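Manganese-dependent inorganic pyrophosphatase (Methanocaldococcus jannaschii, PDB 2EB0) catalyses the manganese-dependent hydrolysis of inorganic diphosphate to two phosphate ions. Local coordinates at residues Ala57-Lys70 / Glu79-Leu93. Sequence-based numbering, arbitrary orientation.
Sequences AKGKEIILVDHSEK and EGKLIAIIDHHKVGL. With MN (manganese (II) ion), chain E; MN (manganese (II) ion), chain F.
D66 and H88 share a manganese ion: D66 OD2 and H88 NE2 each bind it at 2.3 Å, lying side by side with carboxylate and ring only 6° from coplanar, and D13 and D147 complete its protein ligands. A carboxylate suits the other task of D66, bridging, because OD1 binds the neighbouring manganese together with H7 and D11. T109 and S14 hydrogen-bond to OD2 and OD1, helping to hold the carboxylate between the ions. H89 brings its ring edge to the same carboxylate, D66 OD2 lying in the ring plane 3.1 Å from H89 CE1. Behind it, D87 OD2 fixes the H89 ring through ND1 (2.6 Å, syn side) and pins the H88 backbone N from above the carboxylate plane; V106 is the polar partner of the H88 side chain. This is the DHH motif, D87-H88-H89, at the C-terminal end of a strand in the DHH domain's parallel sheet, where such sheets commonly place their active sites. Adjacent strands 61-65 and 81-87 are laddered from K81 N to K60 O through D66 N to I86 O, with a beta bulge at I83, the extra residue of strand 81-87. I83 CB meets I63 CG1 at 3.8 Å; beta-branched I63 and V65, suited to a strand, also pack on helix 12-25. On the opposite face, with I62 and I85, flexible L64 reaches L93 of the following loop, the side chains crossing at about a right angle. S68's small hydroxyl, swung away from its backbone N (chi1 180°), accepts a nearly straight bond from G92 N (OG to N 3.1 Å) while also pairing with Y101.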
loop_
_atom_site.group_PDB
_atom_site.type_symbol
_atom_site.label_atom_id
_atom_site.label_comp_id
_atom_site.label_asym_id
_atom_site.label_seq_id
_atom_site.Cartn_x
_atom_site.Cartn_y
_atom_site.Cartn_z
ATOM N N ALA B 57 16.253 -5.685 12.711
ATOM C CA ALA B 57 15.810 -6.406 11.529
ATOM C C ALA B 57 16.990 -6.879 10.698
ATOM O O ALA B 57 16.821 -7.673 9.774
ATOM C CB ALA B 57 14.915 -5.516 10.686
ATOM N N LYS B 58 18.184 -6.397 11.028
ATOM C CA LYS B 58 19.380 -6.768 10.275
ATOM C C LYS B 58 19.538 -8.273 10.070
ATOM O O LYS B 58 19.523 -9.046 11.026
ATOM C CB LYS B 58 20.632 -6.215 10.959
ATOM C CG LYS B 58 21.885 -6.331 10.108
ATOM C CD LYS B 58 23.076 -5.659 10.771
ATOM C CE LYS B 58 24.301 -5.729 9.878
ATOM N NZ LYS B 58 24.615 -7.126 9.458
ATOM N N GLY B 59 19.682 -8.679 8.815
ATOM C CA GLY B 59 19.856 -10.086 8.504
ATOM C C GLY B 59 18.601 -10.923 8.642
ATOM O O GLY B 59 18.655 -12.153 8.543
ATOM N N LYS B 60 17.468 -10.263 8.865
ATOM C CA LYS B 60 16.196 -10.960 9.019
ATOM C C LYS B 60 15.245 -10.720 7.849
ATOM O O LYS B 60 15.311 -9.683 7.187
ATOM C CB LYS B 60 15.491 -10.500 10.303
ATOM C CG LYS B 60 16.233 -10.784 11.594
ATOM C CD LYS B 60 15.418 -10.326 12.804
ATOM C CE LYS B 60 16.074 -10.740 14.125
ATOM N NZ LYS B 60 17.414 -10.122 14.327
ATOM N N GLU B 61 14.371 -11.686 7.588
ATOM C CA GLU B 61 13.368 -11.506 6.549
ATOM C C GLU B 61 12.131 -11.098 7.339
ATOM O O GLU B 61 11.638 -11.852 8.189
ATOM C CB GLU B 61 13.119 -12.793 5.769
ATOM C CG GLU B 61 14.157 -13.059 4.689
ATOM C CD GLU B 61 13.766 -14.213 3.785
ATOM O OE1 GLU B 61 14.533 -14.533 2.851
ATOM O OE2 GLU B 61 12.687 -14.800 4.010
ATOM N N ILE B 62 11.639 -9.900 7.063
ATOM C CA ILE B 62 10.513 -9.362 7.798
ATOM C C ILE B 62 9.162 -9.291 7.100
ATOM O O ILE B 62 9.054 -8.982 5.909
ATOM C CB ILE B 62 10.850 -7.948 8.296
ATOM C CG1 ILE B 62 12.135 -7.976 9.131
ATOM C CG2 ILE B 62 9.687 -7.385 9.088
ATOM C CD1 ILE B 62 12.016 -8.725 10.450
ATOM N N ILE B 63 8.133 -9.596 7.878
ATOM C CA ILE B 63 6.753 -9.516 7.442
ATOM C C ILE B 63 6.096 -8.675 8.533
ATOM O O ILE B 63 5.964 -9.117 9.684
ATOM C CB ILE B 63 6.063 -10.888 7.391
ATOM C CG1 ILE B 63 6.564 -11.679 6.180
ATOM C CG2 ILE B 63 4.562 -10.698 7.305
ATOM C CD1 ILE B 63 5.943 -13.044 6.032
ATOM N N LEU B 64 5.708 -7.458 8.171
ATOM C CA LEU B 64 5.087 -6.550 9.120
ATOM C C LEU B 64 3.577 -6.698 9.140
ATOM O O LEU B 64 2.951 -6.853 8.097
ATOM C CB LEU B 64 5.441 -5.110 8.769
ATOM C CG LEU B 64 6.933 -4.783 8.697
ATOM C CD1 LEU B 64 7.109 -3.334 8.250
ATOM C CD2 LEU B 64 7.578 -5.010 10.065
ATOM N N VAL B 65 3.009 -6.673 10.341
ATOM C CA VAL B 65 1.567 -6.737 10.513
ATOM C C VAL B 65 1.148 -5.584 11.400
ATOM O O VAL B 65 1.884 -5.179 12.296
ATOM C CB VAL B 65 1.075 -8.039 11.204
ATOM C CG1 VAL B 65 1.185 -9.212 10.251
ATOM C CG2 VAL B 65 1.873 -8.290 12.485
ATOM N N ASP B 66 -0.019 -5.029 11.105
ATOM C CA ASP B 66 -0.588 -3.977 11.920
ATOM C C ASP B 66 0.110 -2.632 11.926
ATOM O O ASP B 66 -0.108 -1.841 12.838
ATOM C CB ASP B 66 -0.695 -4.463 13.359
ATOM C CG ASP B 66 -1.804 -3.787 14.108
ATOM O OD1 ASP B 66 -1.717 -3.718 15.347
ATOM O OD2 ASP B 66 -2.771 -3.341 13.452
ATOM N N HIS B 67 0.967 -2.379 10.945
ATOM C CA HIS B 67 1.634 -1.093 10.872
ATOM C C HIS B 67 2.389 -0.923 9.562
ATOM O O HIS B 67 2.814 -1.896 8.932
ATOM C CB HIS B 67 2.562 -0.868 12.082
ATOM C CG HIS B 67 3.853 -1.631 12.033
ATOM N ND1 HIS B 67 3.918 -3.002 12.148
ATOM C CD2 HIS B 67 5.136 -1.200 11.931
ATOM C CE1 HIS B 67 5.184 -3.385 12.121
ATOM N NE2 HIS B 67 5.943 -2.311 11.990
ATOM N N SER B 68 2.521 0.330 9.153
ATOM C CA SER B 68 3.194 0.684 7.918
ATOM C C SER B 68 3.883 2.021 8.152
ATOM O O SER B 68 3.852 2.908 7.303
ATOM C CB SER B 68 2.164 0.812 6.794
ATOM O OG SER B 68 2.780 1.166 5.570
ATOM N N GLU B 69 4.489 2.164 9.322
ATOM C CA GLU B 69 5.175 3.401 9.672
ATOM C C GLU B 69 6.572 3.092 10.205
ATOM O O GLU B 69 6.731 2.312 11.148
ATOM C CB GLU B 69 4.373 4.164 10.729
ATOM C CG GLU B 69 4.928 5.546 11.049
ATOM C CD GLU B 69 4.519 6.604 10.027
ATOM O OE1 GLU B 69 5.169 7.677 9.990
ATOM O OE2 GLU B 69 3.542 6.366 9.274
ATOM N N LYS B 70 7.580 3.702 9.589
ATOM C CA LYS B 70 8.961 3.509 9.994
ATOM C C LYS B 70 9.155 3.750 11.498
ATOM O O LYS B 70 9.721 2.912 12.200
ATOM C CB LYS B 70 9.869 4.449 9.195
ATOM C CG LYS B 70 11.325 4.462 9.634
ATOM C CD LYS B 70 11.992 3.116 9.418
ATOM C CE LYS B 70 13.447 3.147 9.864
ATOM N NZ LYS B 70 14.141 1.861 9.571
ATOM N N GLU B 79 17.768 -2.335 6.906
ATOM C CA GLU B 79 18.783 -3.376 6.846
ATOM C C GLU B 79 18.206 -4.782 6.820
ATOM O O GLU B 79 18.936 -5.763 6.683
ATOM C CB GLU B 79 19.760 -3.224 8.011
ATOM C CG GLU B 79 20.805 -2.145 7.775
ATOM C CD GLU B 79 21.797 -2.036 8.910
ATOM O OE1 GLU B 79 21.472 -1.382 9.920
ATOM O OE2 GLU B 79 22.897 -2.616 8.795
ATOM N N GLY B 80 16.888 -4.874 6.949
ATOM C CA GLY B 80 16.242 -6.168 6.916
ATOM C C GLY B 80 15.733 -6.439 5.516
ATOM O O GLY B 80 15.863 -5.600 4.634
ATOM N N LYS B 81 15.153 -7.613 5.313
ATOM C CA LYS B 81 14.613 -7.992 4.014
ATOM C C LYS B 81 13.085 -8.009 4.131
ATOM O O LYS B 81 12.497 -9.031 4.491
ATOM C CB LYS B 81 15.135 -9.378 3.633
ATOM C CG LYS B 81 15.196 -9.666 2.147
ATOM C CD LYS B 81 13.855 -10.080 1.578
ATOM C CE LYS B 81 14.013 -10.546 0.132
ATOM N NZ LYS B 81 12.721 -10.955 -0.483
ATOM N N LEU B 82 12.454 -6.872 3.823
ATOM C CA LEU B 82 10.996 -6.732 3.899
ATOM C C LEU B 82 10.286 -7.620 2.874
ATOM O O LEU B 82 10.384 -7.387 1.668
ATOM C CB LEU B 82 10.598 -5.273 3.661
ATOM C CG LEU B 82 9.586 -4.619 4.609
ATOM C CD1 LEU B 82 9.026 -3.354 3.952
ATOM C CD2 LEU B 82 8.457 -5.586 4.932
ATOM N N ILE B 83 9.564 -8.627 3.364
ATOM C CA ILE B 83 8.831 -9.568 2.516
ATOM C C ILE B 83 7.379 -9.139 2.243
ATOM O O ILE B 83 6.904 -9.199 1.103
ATOM C CB ILE B 83 8.778 -10.978 3.165
ATOM C CG1 ILE B 83 10.193 -11.520 3.378
ATOM C CG2 ILE B 83 7.945 -11.930 2.301
ATOM C CD1 ILE B 83 10.923 -11.893 2.100
ATOM N N ALA B 84 6.667 -8.717 3.285
ATOM C CA ALA B 84 5.271 -8.326 3.108
ATOM C C ALA B 84 4.749 -7.401 4.193
ATOM O O ALA B 84 5.392 -7.193 5.221
ATOM C CB ALA B 84 4.378 -9.587 3.052
ATOM N N ILE B 85 3.572 -6.845 3.939
ATOM C CA ILE B 85 2.900 -5.983 4.894
ATOM C C ILE B 85 1.413 -6.317 4.844
ATOM O O ILE B 85 0.793 -6.252 3.779
ATOM C CB ILE B 85 3.093 -4.485 4.571
ATOM C CG1 ILE B 85 4.570 -4.099 4.729
ATOM C CG2 ILE B 85 2.237 -3.648 5.503
ATOM C CD1 ILE B 85 4.861 -2.630 4.474
ATOM N N ILE B 86 0.867 -6.703 5.996
ATOM C CA ILE B 86 -0.544 -7.042 6.150
ATOM C C ILE B 86 -1.023 -6.081 7.229
ATOM O O ILE B 86 -0.660 -6.210 8.404
ATOM C CB ILE B 86 -0.707 -8.494 6.605
ATOM C CG1 ILE B 86 0.011 -9.417 5.615
ATOM C CG2 ILE B 86 -2.187 -8.850 6.698
ATOM C CD1 ILE B 86 -0.548 -9.359 4.202
ATOM N N ASP B 87 -1.860 -5.127 6.834
ATOM C CA ASP B 87 -2.273 -4.084 7.759
ATOM C C ASP B 87 -3.690 -3.545 7.545
ATOM O O ASP B 87 -4.458 -4.057 6.726
ATOM C CB ASP B 87 -1.261 -2.948 7.593
ATOM C CG ASP B 87 -1.301 -1.946 8.707
ATOM O OD1 ASP B 87 -0.686 -0.880 8.515
ATOM O OD2 ASP B 87 -1.924 -2.211 9.762
ATOM N N HIS B 88 -4.036 -2.520 8.317
ATOM C CA HIS B 88 -5.321 -1.862 8.177
ATOM C C HIS B 88 -5.169 -0.379 8.528
ATOM O O HIS B 88 -6.127 0.298 8.895
ATOM C CB HIS B 88 -6.405 -2.538 9.034
ATOM C CG HIS B 88 -6.218 -2.379 10.509
ATOM N ND1 HIS B 88 -7.212 -1.887 11.331
ATOM C CD2 HIS B 88 -5.191 -2.713 11.322
ATOM C CE1 HIS B 88 -6.806 -1.930 12.585
ATOM N NE2 HIS B 88 -5.583 -2.430 12.607
ATOM N N HIS B 89 -3.947 0.118 8.410
ATOM C CA HIS B 89 -3.675 1.527 8.663
ATOM C C HIS B 89 -3.375 2.152 7.313
ATOM O O HIS B 89 -3.352 1.458 6.295
ATOM C CB HIS B 89 -2.463 1.706 9.580
ATOM C CG HIS B 89 -2.659 1.152 10.953
ATOM N ND1 HIS B 89 -2.515 -0.188 11.243
ATOM C CD2 HIS B 89 -3.018 1.753 12.113
ATOM C CE1 HIS B 89 -2.778 -0.390 12.523
ATOM N NE2 HIS B 89 -3.087 0.772 13.074
ATOM N N LYS B 90 -3.161 3.460 7.305
ATOM C CA LYS B 90 -2.829 4.189 6.086
ATOM C C LYS B 90 -1.456 3.700 5.624
ATOM O O LYS B 90 -0.720 3.105 6.405
ATOM C CB LYS B 90 -2.732 5.685 6.390
ATOM C CG LYS B 90 -1.536 6.037 7.272
ATOM C CD LYS B 90 -1.700 7.412 7.896
ATOM C CE LYS B 90 -0.436 7.867 8.607
ATOM N NZ LYS B 90 0.666 8.165 7.647
ATOM N N VAL B 91 -1.108 3.947 4.366
ATOM C CA VAL B 91 0.206 3.549 3.887
ATOM C C VAL B 91 1.200 4.609 4.373
ATOM O O VAL B 91 1.032 5.803 4.108
ATOM C CB VAL B 91 0.268 3.480 2.351
ATOM C CG1 VAL B 91 1.690 3.157 1.918
ATOM C CG2 VAL B 91 -0.700 2.416 1.836
ATOM N N GLY B 92 2.221 4.174 5.102
ATOM C CA GLY B 92 3.208 5.110 5.603
ATOM C C GLY B 92 4.628 4.686 5.291
ATOM O O GLY B 92 5.572 5.360 5.689
ATOM N N LEU B 93 4.781 3.573 4.580
ATOM C CA LEU B 93 6.103 3.063 4.225
ATOM C C LEU B 93 6.274 2.894 2.731
ATOM O O LEU B 93 5.443 2.267 2.084
ATOM C CB LEU B 93 6.360 1.688 4.860
ATOM C CG LEU B 93 6.741 1.526 6.331
ATOM C CD1 LEU B 93 7.011 0.053 6.612
ATOM C CD2 LEU B 93 7.982 2.353 6.649
HETATM MN MN MN E . -4.678 -3.028 14.685
HETATM MN MN MN F . -2.087 -2.025 16.627
HETATM O O HOH W 1 5.390 8.204 7.178
HETATM O O HOH W 2 2.899 9.289 9.041
HETATM O O HOH W 3 7.791 5.476 7.160
#